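Local structure of glycoside hydrolase YxiA (Bacillus licheniformis, 3LV4) at residues 164-169 / 199-204; 215-220 / 231-236; 247-252 / 268-273; 407-412 / 430-435. The protein probably hydrolyses the alpha-1,5-linked L-arabinose backbone of arabinan, as a calcium-binding member of glycoside hydrolase family 43. All coordinates share one frame; numbering follows the deposited sequence.

Contact 1: residues 164-169 / 199-204. With ACT (acetate ion), chain H.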
loop_
_atom_site.group_PDB
_atom_site.type_symbol
_atom_site.label_atom_id
_atom_site.label_comp_id
_atom_site.label_asym_id
_atom_site.label_seq_id
_atom_site.Cartn_x
_atom_site.Cartn_y
_atom_site.Cartn_z
ATOM N N GLY A 164 -12.673 -1.181 -2.443
ATOM C CA GLY A 164 -13.429 -0.628 -1.336
ATOM C C GLY A 164 -12.680 0.475 -0.604
ATOM O O GLY A 164 -11.457 0.587 -0.696
ATOM N N SER A 165 -13.433 1.303 0.114
ATOM C CA SER A 165 -12.863 2.320 0.979
ATOM C C SER A 165 -13.893 2.676 2.028
ATOM O O SER A 165 -15.001 3.095 1.685
ATOM C CB SER A 165 -12.553 3.596 0.207
ATOM O OG SER A 165 -12.333 4.652 1.132
ATOM N N TYR A 166 -13.522 2.524 3.297
ATOM C CA TYR A 166 -14.401 2.879 4.408
ATOM C C TYR A 166 -15.741 2.176 4.205
ATOM O O TYR A 166 -15.774 1.022 3.788
ATOM C CB TYR A 166 -14.611 4.398 4.492
ATOM C CG TYR A 166 -13.403 5.234 4.909
ATOM C CD1 TYR A 166 -12.108 4.911 4.503
ATOM C CD2 TYR A 166 -13.575 6.385 5.680
ATOM C CE1 TYR A 166 -11.013 5.701 4.883
ATOM C CE2 TYR A 166 -12.495 7.175 6.057
ATOM C CZ TYR A 166 -11.219 6.833 5.656
ATOM O OH TYR A 166 -10.158 7.644 6.035
ATOM N N SER A 167 -16.847 2.873 4.467
ATOM C CA SER A 167 -18.182 2.272 4.319
ATOM C C SER A 167 -18.249 0.817 4.812
ATOM O O SER A 167 -17.828 0.518 5.935
ATOM C CB SER A 167 -18.665 2.388 2.866
ATOM O OG SER A 167 -18.890 3.752 2.523
ATOM N N GLY A 168 -18.752 -0.088 3.971
ATOM C CA GLY A 168 -19.033 -1.448 4.405
ATOM C C GLY A 168 -17.843 -2.384 4.417
ATOM O O GLY A 168 -17.957 -3.534 4.871
ATOM N N GLY A 169 -16.704 -1.916 3.912
ATOM C CA GLY A 169 -15.487 -2.703 3.981
ATOM C C GLY A 169 -14.805 -2.947 2.649
ATOM O O GLY A 169 -15.094 -2.284 1.646
ATOM N N ARG A 199 -11.967 3.040 8.953
ATOM C CA ARG A 199 -11.042 3.779 8.105
ATOM C C ARG A 199 -10.024 2.808 7.533
ATOM O O ARG A 199 -8.890 2.725 8.007
ATOM C CB ARG A 199 -10.389 4.933 8.866
ATOM C CG ARG A 199 -11.432 5.961 9.334
ATOM C CD ARG A 199 -10.862 7.376 9.417
ATOM N NE ARG A 199 -9.844 7.486 10.458
ATOM C CZ ARG A 199 -9.054 8.544 10.611
ATOM N NH1 ARG A 199 -9.161 9.579 9.782
ATOM N NH2 ARG A 199 -8.157 8.568 11.587
ATOM N N ILE A 200 -10.467 2.061 6.523
ATOM C CA ILE A 200 -9.644 1.075 5.830
ATOM C C ILE A 200 -9.926 1.204 4.340
ATOM O O ILE A 200 -11.084 1.172 3.924
ATOM C CB ILE A 200 -9.979 -0.364 6.275
ATOM C CG1 ILE A 200 -9.931 -0.479 7.806
ATOM C CG2 ILE A 200 -9.026 -1.361 5.605
ATOM C CD1 ILE A 200 -10.278 -1.864 8.356
ATOM N N GLU A 201 -8.875 1.365 3.539
ATOM C CA GLU A 201 -9.036 1.540 2.095
ATOM C C GLU A 201 -7.741 1.165 1.387
ATOM O O GLU A 201 -6.781 0.744 2.036
ATOM C CB GLU A 201 -9.423 2.991 1.767
ATOM C CG GLU A 201 -8.324 4.020 2.057
ATOM C CD GLU A 201 -8.784 5.455 1.829
ATOM O OE1 GLU A 201 -9.975 5.666 1.498
ATOM O OE2 GLU A 201 -7.952 6.378 1.989
ATOM N N GLY A 202 -7.712 1.294 0.060
ATOM C CA GLY A 202 -6.479 1.075 -0.678
ATOM C C GLY A 202 -5.938 -0.343 -0.619
ATOM O O GLY A 202 -4.726 -0.543 -0.464
ATOM N N ALA A 203 -6.827 -1.329 -0.744
ATOM C CA ALA A 203 -6.423 -2.733 -0.784
ATOM C C ALA A 203 -5.475 -3.046 -1.947
ATOM O O ALA A 203 -5.600 -2.495 -3.046
ATOM C CB ALA A 203 -7.651 -3.639 -0.860
ATOM N N TYR A 204 -4.534 -3.945 -1.708
ATOM C CA TYR A 204 -3.653 -4.400 -2.767
ATOM C C TYR A 204 -3.171 -5.801 -2.418
ATOM O O TYR A 204 -2.683 -6.023 -1.311
ATOM C CB TYR A 204 -2.458 -3.447 -2.935
ATOM C CG TYR A 204 -1.802 -3.607 -4.287
ATOM C CD1 TYR A 204 -0.799 -4.543 -4.489
ATOM C CD2 TYR A 204 -2.221 -2.845 -5.375
ATOM C CE1 TYR A 204 -0.217 -4.707 -5.730
ATOM C CE2 TYR A 204 -1.651 -3.005 -6.621
ATOM C CZ TYR A 204 -0.649 -3.937 -6.794
ATOM O OH TYR A 204 -0.081 -4.097 -8.040
HETATM C C ACT H . -17.625 6.604 4.132
HETATM O O ACT H . -17.467 5.754 5.058
HETATM O OXT ACT H . -17.235 6.287 2.971
HETATM C CH3 ACT H . -18.253 7.940 4.408
HETATM O O HOH W 1 -9.413 -1.017 -1.751
HETATM O O HOH W 2 -13.454 -0.235 4.667
HETATM O O HOH W 3 -8.469 8.387 3.761
HETATM O O HOH W 4 -11.044 10.221 7.379
#

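Contact 2: residues 215-220 / 231-236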
loop_
_atom_site.group_PDB
_atom_site.type_symbol
_atom_site.label_atom_id
_atom_site.label_comp_id
_atom_site.label_asym_id
_atom_site.label_seq_id
_atom_site.Cartn_x
_atom_site.Cartn_y
_atom_site.Cartn_z
ATOM N N TYR A 215 -0.451 -11.606 0.100
ATOM C CA TYR A 215 -0.444 -10.534 1.093
ATOM C C TYR A 215 -1.451 -9.452 0.762
ATOM O O TYR A 215 -1.398 -8.840 -0.310
ATOM C CB TYR A 215 0.959 -9.935 1.245
ATOM C CG TYR A 215 1.947 -10.966 1.713
ATOM C CD1 TYR A 215 2.188 -11.163 3.069
ATOM C CD2 TYR A 215 2.615 -11.776 0.799
ATOM C CE1 TYR A 215 3.081 -12.132 3.500
ATOM C CE2 TYR A 215 3.505 -12.749 1.222
ATOM C CZ TYR A 215 3.735 -12.919 2.569
ATOM O OH TYR A 215 4.621 -13.885 2.980
ATOM N N LEU A 216 -2.374 -9.231 1.694
ATOM C CA LEU A 216 -3.347 -8.154 1.571
ATOM C C LEU A 216 -2.793 -6.900 2.230
ATOM O O LEU A 216 -2.762 -6.797 3.461
ATOM C CB LEU A 216 -4.664 -8.556 2.229
ATOM C CG LEU A 216 -5.740 -7.475 2.366
ATOM C CD1 LEU A 216 -6.189 -6.977 0.983
ATOM C CD2 LEU A 216 -6.919 -8.042 3.154
ATOM N N TYR A 217 -2.326 -5.965 1.405
ATOM C CA TYR A 217 -1.928 -4.651 1.878
ATOM C C TYR A 217 -3.158 -3.765 1.935
ATOM O O TYR A 217 -4.090 -3.932 1.146
ATOM C CB TYR A 217 -0.876 -4.029 0.951
ATOM C CG TYR A 217 0.441 -4.760 0.979
ATOM C CD1 TYR A 217 0.689 -5.822 0.118
ATOM C CD2 TYR A 217 1.437 -4.394 1.875
ATOM C CE1 TYR A 217 1.899 -6.489 0.141
ATOM C CE2 TYR A 217 2.646 -5.055 1.911
ATOM C CZ TYR A 217 2.870 -6.101 1.048
ATOM O OH TYR A 217 4.072 -6.755 1.089
HETATM N N MSE A 218 -3.161 -2.832 2.881
HETATM C CA MSE A 218 -4.262 -1.902 3.032
HETATM C C MSE A 218 -3.802 -0.703 3.836
HETATM O O MSE A 218 -2.770 -0.753 4.515
HETATM C CB MSE A 218 -5.448 -2.583 3.713
HETATM C CG MSE A 218 -5.077 -3.338 4.944
HETATM SE SE MSE A 218 -6.414 -4.698 5.401
HETATM C CE MSE A 218 -5.234 -5.838 6.479
ATOM N N SER A 219 -4.548 0.386 3.738
ATOM C CA SER A 219 -4.220 1.590 4.488
ATOM C C SER A 219 -5.269 1.813 5.558
ATOM O O SER A 219 -6.470 1.780 5.276
ATOM C CB SER A 219 -4.116 2.804 3.554
ATOM O OG SER A 219 -3.001 2.647 2.689
ATOM N N PHE A 220 -4.805 1.998 6.790
ATOM C CA PHE A 220 -5.684 2.300 7.919
ATOM C C PHE A 220 -5.619 3.806 8.196
ATOM O O PHE A 220 -4.580 4.445 7.983
ATOM C CB PHE A 220 -5.223 1.554 9.176
ATOM C CG PHE A 220 -5.731 0.134 9.298
ATOM C CD1 PHE A 220 -5.827 -0.699 8.192
ATOM C CD2 PHE A 220 -6.061 -0.381 10.550
ATOM C CE1 PHE A 220 -6.268 -2.016 8.329
ATOM C CE2 PHE A 220 -6.503 -1.691 10.694
ATOM C CZ PHE A 220 -6.612 -2.510 9.577
ATOM N N ILE A 231 0.203 1.916 6.422
ATOM C CA ILE A 231 0.088 0.690 5.644
ATOM C C ILE A 231 0.140 -0.517 6.565
ATOM O O ILE A 231 1.018 -0.618 7.423
ATOM C CB ILE A 231 1.211 0.585 4.589
ATOM C CG1 ILE A 231 1.033 1.677 3.527
ATOM C CG2 ILE A 231 1.219 -0.806 3.947
ATOM C CD1 ILE A 231 2.270 1.926 2.659
ATOM N N ARG A 232 -0.819 -1.418 6.394
ATOM C CA ARG A 232 -0.858 -2.648 7.165
ATOM C C ARG A 232 -0.980 -3.813 6.206
ATOM O O ARG A 232 -1.365 -3.642 5.040
ATOM C CB ARG A 232 -2.030 -2.649 8.152
ATOM C CG ARG A 232 -2.031 -1.454 9.096
ATOM C CD ARG A 232 -2.787 -1.710 10.400
ATOM N NE ARG A 232 -2.644 -0.560 11.293
ATOM C CZ ARG A 232 -2.930 -0.563 12.593
ATOM N NH1 ARG A 232 -3.418 -1.660 13.169
ATOM N NH2 ARG A 232 -2.744 0.542 13.313
ATOM N N VAL A 233 -0.657 -5.002 6.692
ATOM C CA VAL A 233 -0.700 -6.179 5.841
ATOM C C VAL A 233 -1.259 -7.373 6.615
ATOM O O VAL A 233 -1.165 -7.436 7.854
ATOM C CB VAL A 233 0.703 -6.480 5.256
ATOM C CG1 VAL A 233 1.675 -6.926 6.368
ATOM C CG2 VAL A 233 0.623 -7.504 4.117
ATOM N N ALA A 234 -1.877 -8.291 5.874
ATOM C CA ALA A 234 -2.379 -9.543 6.409
ATOM C C ALA A 234 -2.092 -10.585 5.339
ATOM O O ALA A 234 -1.716 -10.227 4.218
ATOM C CB ALA A 234 -3.885 -9.441 6.681
ATOM N N ARG A 235 -2.245 -11.866 5.651
ATOM C CA ARG A 235 -1.893 -12.877 4.654
ATOM C C ARG A 235 -2.848 -14.068 4.633
ATOM O O ARG A 235 -3.557 -14.338 5.605
ATOM C CB ARG A 235 -0.450 -13.366 4.852
ATOM C CG ARG A 235 -0.270 -14.295 6.050
ATOM C CD ARG A 235 1.196 -14.591 6.305
ATOM N NE ARG A 235 1.350 -15.539 7.405
ATOM C CZ ARG A 235 2.514 -15.995 7.852
ATOM N NH1 ARG A 235 3.655 -15.593 7.298
ATOM N NH2 ARG A 235 2.536 -16.859 8.859
ATOM N N SER A 236 -2.845 -14.770 3.508
ATOM C CA SER A 236 -3.689 -15.939 3.294
ATOM C C SER A 236 -3.023 -16.839 2.266
ATOM O O SER A 236 -2.305 -16.364 1.395
ATOM C CB SER A 236 -5.062 -15.511 2.761
ATOM O OG SER A 236 -5.913 -16.634 2.570
#

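Contact 3: residues 247-252 / 268-273. With CA (calcium ion), chain E.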
loop_
_atom_site.group_PDB
_atom_site.type_symbol
_atom_site.label_atom_id
_atom_site.label_comp_id
_atom_site.label_asym_id
_atom_site.label_seq_id
_atom_site.Cartn_x
_atom_site.Cartn_y
_atom_site.Cartn_z
ATOM N N GLU A 247 -0.882 -12.313 14.644
ATOM C CA GLU A 247 -1.422 -12.933 15.850
ATOM C C GLU A 247 -2.524 -13.929 15.511
ATOM O O GLU A 247 -3.156 -14.500 16.406
ATOM C CB GLU A 247 -1.976 -11.869 16.802
ATOM C CG GLU A 247 -0.886 -11.089 17.516
ATOM C CD GLU A 247 -1.429 -10.005 18.422
ATOM O OE1 GLU A 247 -2.356 -9.279 18.009
ATOM O OE2 GLU A 247 -0.917 -9.866 19.552
ATOM N N GLY A 248 -2.770 -14.130 14.220
ATOM C CA GLY A 248 -3.823 -15.036 13.803
ATOM C C GLY A 248 -5.226 -14.471 13.944
ATOM O O GLY A 248 -6.213 -15.216 13.843
ATOM N N HIS A 249 -5.346 -13.169 14.181
ATOM C CA HIS A 249 -6.679 -12.566 14.171
ATOM C C HIS A 249 -7.237 -12.585 12.755
ATOM O O HIS A 249 -6.510 -12.363 11.786
ATOM C CB HIS A 249 -6.668 -11.143 14.744
ATOM C CG HIS A 249 -6.170 -11.077 16.153
ATOM N ND1 HIS A 249 -6.628 -11.927 17.141
ATOM C CD2 HIS A 249 -5.239 -10.288 16.740
ATOM C CE1 HIS A 249 -6.009 -11.656 18.273
ATOM N NE2 HIS A 249 -5.160 -10.664 18.059
ATOM N N ALA A 250 -8.530 -12.864 12.645
ATOM C CA ALA A 250 -9.197 -12.940 11.349
ATOM C C ALA A 250 -9.615 -11.545 10.884
ATOM O O ALA A 250 -10.396 -10.874 11.556
ATOM C CB ALA A 250 -10.406 -13.843 11.444
HETATM N N MSE A 251 -9.091 -11.107 9.745
HETATM C CA MSE A 251 -9.417 -9.785 9.231
HETATM C C MSE A 251 -10.916 -9.612 8.964
HETATM O O MSE A 251 -11.443 -8.500 9.066
HETATM C CB MSE A 251 -8.597 -9.467 7.971
HETATM C CG MSE A 251 -7.083 -9.435 8.220
HETATM SE SE MSE A 251 -6.524 -8.104 9.584
HETATM C CE MSE A 251 -6.669 -9.216 11.205
ATOM N N ILE A 252 -11.605 -10.701 8.630
ATOM C CA ILE A 252 -13.024 -10.600 8.306
ATOM C C ILE A 252 -13.844 -10.033 9.470
ATOM O O ILE A 252 -14.921 -9.453 9.263
ATOM C CB ILE A 252 -13.602 -11.971 7.847
ATOM C CG1 ILE A 252 -15.036 -11.812 7.340
ATOM C CG2 ILE A 252 -13.539 -12.999 8.979
ATOM C CD1 ILE A 252 -15.146 -10.859 6.197
ATOM N N GLU A 268 -7.625 -0.599 15.209
ATOM C CA GLU A 268 -6.167 -0.478 15.323
ATOM C C GLU A 268 -5.426 -1.653 15.999
ATOM O O GLU A 268 -4.219 -1.796 15.807
ATOM C CB GLU A 268 -5.759 0.852 15.970
ATOM C CG GLU A 268 -6.099 0.964 17.440
ATOM C CD GLU A 268 -5.777 2.342 18.012
ATOM O OE1 GLU A 268 -5.239 3.216 17.286
ATOM O OE2 GLU A 268 -6.075 2.554 19.199
ATOM N N PRO A 269 -6.125 -2.494 16.789
ATOM C CA PRO A 269 -5.356 -3.625 17.330
ATOM C C PRO A 269 -5.006 -4.685 16.292
ATOM O O PRO A 269 -4.284 -5.629 16.618
ATOM C CB PRO A 269 -6.310 -4.250 18.372
ATOM C CG PRO A 269 -7.295 -3.174 18.703
ATOM C CD PRO A 269 -7.455 -2.378 17.415
ATOM N N TYR A 270 -5.496 -4.541 15.066
ATOM C CA TYR A 270 -5.457 -5.645 14.111
ATOM C C TYR A 270 -4.671 -5.319 12.862
ATOM O O TYR A 270 -4.580 -4.157 12.473
ATOM C CB TYR A 270 -6.881 -6.039 13.736
ATOM C CG TYR A 270 -7.663 -6.450 14.948
ATOM C CD1 TYR A 270 -7.385 -7.648 15.597
ATOM C CD2 TYR A 270 -8.655 -5.636 15.472
ATOM C CE1 TYR A 270 -8.085 -8.027 16.724
ATOM C CE2 TYR A 270 -9.367 -6.017 16.605
ATOM C CZ TYR A 270 -9.073 -7.212 17.220
ATOM O OH TYR A 270 -9.766 -7.608 18.340
ATOM N N GLY A 271 -4.122 -6.359 12.235
ATOM C CA GLY A 271 -3.248 -6.198 11.086
ATOM C C GLY A 271 -1.794 -5.993 11.482
ATOM O O GLY A 271 -1.493 -5.613 12.616
ATOM N N VAL A 272 -0.878 -6.236 10.549
ATOM C CA VAL A 272 0.533 -5.960 10.804
ATOM C C VAL A 272 0.850 -4.573 10.253
ATOM O O VAL A 272 0.824 -4.369 9.040
ATOM C CB VAL A 272 1.432 -7.004 10.118
ATOM C CG1 VAL A 272 2.913 -6.712 10.384
ATOM C CG2 VAL A 272 1.061 -8.425 10.588
ATOM N N LYS A 273 1.136 -3.620 11.136
ATOM C CA LYS A 273 1.408 -2.240 10.718
ATOM C C LYS A 273 2.860 -2.110 10.286
ATOM O O LYS A 273 3.772 -2.350 11.077
ATOM C CB LYS A 273 1.093 -1.258 11.847
ATOM C CG LYS A 273 1.501 0.178 11.567
ATOM C CD LYS A 273 1.160 1.082 12.758
ATOM C CE LYS A 273 1.584 2.535 12.535
ATOM N NZ LYS A 273 1.419 3.347 13.785
HETATM CA CA CA E . -2.681 -8.009 20.156
HETATM O O HOH W 5 -4.002 -10.178 20.577
HETATM O O HOH W 6 -4.632 -7.325 18.756
HETATM O O HOH W 7 -4.405 -7.562 22.132
HETATM O O HOH W 8 -1.194 -8.166 22.204
HETATM O O HOH W 9 -1.190 -6.489 18.740
#

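Contact 4: residues 407-412 / 430-435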
loop_
_atom_site.group_PDB
_atom_site.type_symbol
_atom_site.label_atom_id
_atom_site.label_comp_id
_atom_site.label_asym_id
_atom_site.label_seq_id
_atom_site.Cartn_x
_atom_site.Cartn_y
_atom_site.Cartn_z
ATOM N N LYS A 407 8.602 -7.713 23.698
ATOM C CA LYS A 407 8.254 -8.399 22.458
ATOM C C LYS A 407 9.490 -8.916 21.728
ATOM O O LYS A 407 10.612 -8.504 22.025
ATOM C CB LYS A 407 7.434 -7.474 21.554
ATOM C CG LYS A 407 6.020 -7.263 22.073
ATOM C CD LYS A 407 5.263 -6.245 21.262
ATOM C CE LYS A 407 5.783 -4.852 21.545
ATOM N NZ LYS A 407 4.957 -3.837 20.856
ATOM N N THR A 408 9.270 -9.838 20.796
ATOM C CA THR A 408 10.342 -10.372 19.966
ATOM C C THR A 408 10.113 -9.938 18.527
ATOM O O THR A 408 9.006 -10.057 18.010
ATOM C CB THR A 408 10.391 -11.909 20.019
ATOM O OG1 THR A 408 10.646 -12.330 21.366
ATOM C CG2 THR A 408 11.500 -12.434 19.114
ATOM N N TYR A 409 11.162 -9.423 17.895
ATOM C CA TYR A 409 11.067 -8.883 16.549
ATOM C C TYR A 409 11.981 -9.652 15.623
ATOM O O TYR A 409 13.146 -9.889 15.949
ATOM C CB TYR A 409 11.490 -7.414 16.536
ATOM C CG TYR A 409 10.583 -6.502 17.315
ATOM C CD1 TYR A 409 10.714 -6.371 18.697
ATOM C CD2 TYR A 409 9.589 -5.771 16.675
ATOM C CE1 TYR A 409 9.877 -5.529 19.423
ATOM C CE2 TYR A 409 8.749 -4.929 17.390
ATOM C CZ TYR A 409 8.898 -4.814 18.760
ATOM O OH TYR A 409 8.072 -3.978 19.467
ATOM N N ASP A 410 11.451 -10.031 14.465
ATOM C CA ASP A 410 12.218 -10.749 13.458
ATOM C C ASP A 410 12.316 -9.882 12.225
ATOM O O ASP A 410 11.302 -9.391 11.723
ATOM C CB ASP A 410 11.517 -12.063 13.107
ATOM C CG ASP A 410 11.620 -13.081 14.225
ATOM O OD1 ASP A 410 12.718 -13.642 14.402
ATOM O OD2 ASP A 410 10.618 -13.313 14.934
ATOM N N GLY A 411 13.528 -9.688 11.722
ATOM C CA GLY A 411 13.694 -8.804 10.587
ATOM C C GLY A 411 14.923 -9.084 9.762
ATOM O O GLY A 411 15.515 -10.171 9.838
ATOM N N VAL A 412 15.300 -8.087 8.966
ATOM C CA VAL A 412 16.357 -8.235 7.978
ATOM C C VAL A 412 17.268 -7.008 7.995
ATOM O O VAL A 412 16.781 -5.876 8.135
ATOM C CB VAL A 412 15.753 -8.425 6.559
ATOM C CG1 VAL A 412 16.856 -8.697 5.545
ATOM C CG2 VAL A 412 14.752 -9.583 6.550
ATOM N N ALA A 430 12.244 -4.844 11.296
ATOM C CA ALA A 430 11.745 -6.070 11.908
ATOM C C ALA A 430 10.308 -5.934 12.410
ATOM O O ALA A 430 9.795 -4.822 12.556
ATOM C CB ALA A 430 12.676 -6.514 13.045
ATOM N N LEU A 431 9.675 -7.076 12.680
ATOM C CA LEU A 431 8.276 -7.118 13.085
ATOM C C LEU A 431 8.084 -8.088 14.234
ATOM O O LEU A 431 8.744 -9.123 14.290
ATOM C CB LEU A 431 7.399 -7.600 11.920
ATOM C CG LEU A 431 7.163 -6.676 10.715
ATOM C CD1 LEU A 431 6.538 -7.452 9.556
ATOM C CD2 LEU A 431 6.274 -5.496 11.101
ATOM N N SER A 432 7.165 -7.754 15.135
ATOM C CA SER A 432 6.741 -8.659 16.198
ATOM C C SER A 432 5.448 -9.370 15.813
ATOM O O SER A 432 4.716 -8.920 14.923
ATOM C CB SER A 432 6.467 -7.868 17.471
ATOM O OG SER A 432 5.355 -7.009 17.261
ATOM N N ARG A 433 5.152 -10.466 16.509
ATOM C CA ARG A 433 3.884 -11.161 16.311
ATOM C C ARG A 433 2.723 -10.191 16.527
ATOM O O ARG A 433 1.677 -10.280 15.866
ATOM C CB ARG A 433 3.771 -12.343 17.282
ATOM C CG ARG A 433 2.549 -13.208 17.060
ATOM C CD ARG A 433 2.632 -14.490 17.881
ATOM N NE ARG A 433 1.920 -14.396 19.147
ATOM C CZ ARG A 433 2.046 -15.284 20.129
ATOM N NH1 ARG A 433 2.868 -16.320 19.984
ATOM N NH2 ARG A 433 1.363 -15.138 21.259
ATOM N N GLU A 434 2.916 -9.274 17.467
ATOM C CA GLU A 434 1.896 -8.292 17.828
ATOM C C GLU A 434 1.556 -7.335 16.684
ATOM O O GLU A 434 0.511 -6.678 16.695
ATOM C CB GLU A 434 2.336 -7.507 19.063
ATOM C CG GLU A 434 2.176 -8.289 20.378
ATOM C CD GLU A 434 3.310 -9.268 20.649
ATOM O OE1 GLU A 434 4.311 -9.280 19.901
ATOM O OE2 GLU A 434 3.204 -10.023 21.635
ATOM N N GLY A 435 2.448 -7.256 15.707
ATOM C CA GLY A 435 2.164 -6.541 14.477
ATOM C C GLY A 435 2.756 -5.146 14.394
ATOM O O GLY A 435 2.305 -4.345 13.574
HETATM O O HOH W 10 6.516 -10.752 20.679
HETATM O O HOH W 11 7.092 -12.035 17.983
HETATM O O HOH W 12 8.121 -12.087 14.734
#

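Contact 1: residues 164-169 / 199-204
The backbone of Tyr166 meets that of Ile200 where the loop 164-169 runs beside the start of strand 200-208, and a nearly straight bond from Tyr166 N to Ile200 O (2.9 Å, 169° at the hydrogen) ties the two together. A type II' turn from Tyr166 to Gly169 then folds the loop back. Next to this bond Ser165 OG donates to Glu201 OE1 at 2.6 Å, and OE1 receives it on its anti lone pair, the one facing away from OE2. Ser165 holds OG anti to its backbone N (chi1 165°), and Glu201 swings CG between its own N and carbonyl carbon, which brings the otherwise extended carboxylate up to that hydroxyl. The other oxygen, OE2, accepts a hydrogen bond from a water that is also hydrogen-bonded to Tyr166 OH, and it is hydrogen-bonded to Tyr229 OH as well, so both oxygens of this buried group are gripped and its rotation is probably fixed. The Tyr166 ring lies alongside Arg199, pointing the same way. Arg199 CA sits over one ring face, 3.8 Å from the centroid, and CD touches Tyr166 OH at 3.5 Å. Beyond it the guanidinium, turned 78° from the ring, pairs with Asp264, while a water links NH1 to Tyr166 OH. An acetate ion, probably from the crystallisation liquor, accepts from Ser167 N and OG. Glu201 is the predicted proton donor and its side chain lies about 4 Å from that of Asp148, the predicted pKa modulator, an acid pair characteristic of the family 43 five-bladed beta-propeller active site.

Contact 2: residues 215-220 / 231-236
Arg232 N donates to Met218 O at 2.8 Å in a nearly straight bond (174° at the hydrogen), and Met218 N returns one to Arg232 O. The next hydrogen-bonded pair, Leu216 with Ala234, repeats the exchange through Leu216 N to Ala234 O and Ala234 N to Leu216 O. On the face of Met218, the Arg232 chain, extended from CG to NE, passes across the Phe220 ring at about a right angle. Its CD stands over the ring centre, 3.5 Å from the centroid, and the guanidinium continues almost parallel to the ring, with the planes 4° apart and Phe220 CD2 3.5 Å from Arg232 NE. NE donates a hydrogen bond to Asn230 OD1, NH1 to the carbonyls of Glu268 and Tyr270, and NH2 to that of Lys364. An alanine in place of Phe220 would probably open a gap over the arginine chain and leave the flat guanidinium without the ring that covers one of its faces. The two strands form an antiparallel hairpin of the catalytic propeller domain, with strand 200-208 bordering one side and strand 272-280 the other. Met218, a selenomethionine, reaches along the same face to set CE 3.9 Å from Ala234 CB. On the reverse face Val233 puts CG2, anti to its backbone N, over the centre of the Tyr217 ring (3.9 Å to the centroid), and the same methyl meets Tyr215 CB at 3.8 Å. Ile231 CG2 comes to the edge of the Tyr217 ring, and Arg235 runs alongside Tyr215, CB against CD1 (3.9 Å).

Contact 3: residues 247-252 / 268-273
His249 offers a ring face to the edge of Tyr270, the planes standing 88° apart with centroids 5.1 Å from each other in an offset edge-to-face (T-shaped) pair. The CD1-CE1 side of the tyrosine does the touching: CE1 lies over the histidine face toward its rim, and CD1 is 3.6 Å from His249 CD2. Met251, a selenomethionine bent at chi2 (-59°) and chi3 (89°), curls its end back, so that CE reaches Tyr270 CB at 4.1 Å and lies 4.0 Å from Gly271 N. No hydrogen bond links the two segments directly. A calcium ion supplies a polar bridge instead: both carboxylate oxygens of Glu247 bind it, OE1 at 2.5 Å, and five waters are among its other ligands. One of these waters lies in the plane of the His249 ring and is hydrogen-bonded to NE2, while another donates to Pro269 O at 2.8 Å. Asp245 binds His249 N through one carboxylate oxygen and Gly271 N through the other, so the one carboxylate joins both segments. The contact thus packs the loop that follows strand 230-236 against the residues between helix 264-267 and strand 272-280, with Met251 also resting on Ala234 of strand 230-236 and on strand 190-193.

Contact 4: residues 407-412 / 430-435
Asp410 and Leu431 exchange backbone hydrogen bonds, Asp410 N to Leu431 O at 2.9 Å and Leu431 N to Asp410 O at 3.0 Å. Asp410 O also accepts from Asn328, and Leu431 O from a water that donates to Asp410 OD2 too. Further along, water takes over: one molecule accepts from Thr408 N and donates to Glu434 OE1 (2.8 Å), and a second joins Thr408 O to Arg433 N. Ser432 opens a type I turn in which Gly435 N donates to Ser432 O, with a weak second bond to Ser432 OG. That hydroxyl, Tyr409 OH and Lys407 NZ all converge on Asp436, the lysine by a salt bridge. Ser432 CB lies over the Tyr409 ring, 4.0 Å from the centroid and toward the rim. Lys407, bent at chi3 (-73°), lays CG against Glu434 OE1 at 3.4 Å, though the charged ends stay apart. An alanine in place of Glu434 would probably uncover the lysine methylenes and leave the water on Thr408 N without this acceptor. Across the non-hydrogen-bonded pair Gly411 and Ala430, CA of the glycine touches CB of the alanine at 3.5 Å. The hairpin 407-418/423-432 belongs to the C-terminal lipocalin-like domain, flanked by strands 399-404 and 437-442, while Leu431 rests on strand 272-280 of the catalytic domain.

Contacts 1 and 2 are continuous, their centres 11 Å apart: strand 200-208 pairs with strand 213-220, Glu201 O lying 2.8 Å from Ser219 N, so the backbone of the predicted proton donor is held by the hairpin of contact 2. That hairpin carries on into contact 3, whose centre is 9 Å away, with Ala234 CB 3.5 Å from Met251 CG. Contact 3 in turn touches contact 4 across the domain boundary, where Lys273 N is 2.8 Å from Gly435 O and Val272 packs on Leu431; its calcium ion lies about 5 Å from the Glu434 side chain. Contacts 1 and 4, with centres 26 Å apart, do not touch, and contact 4 is remote from the catalytic acids.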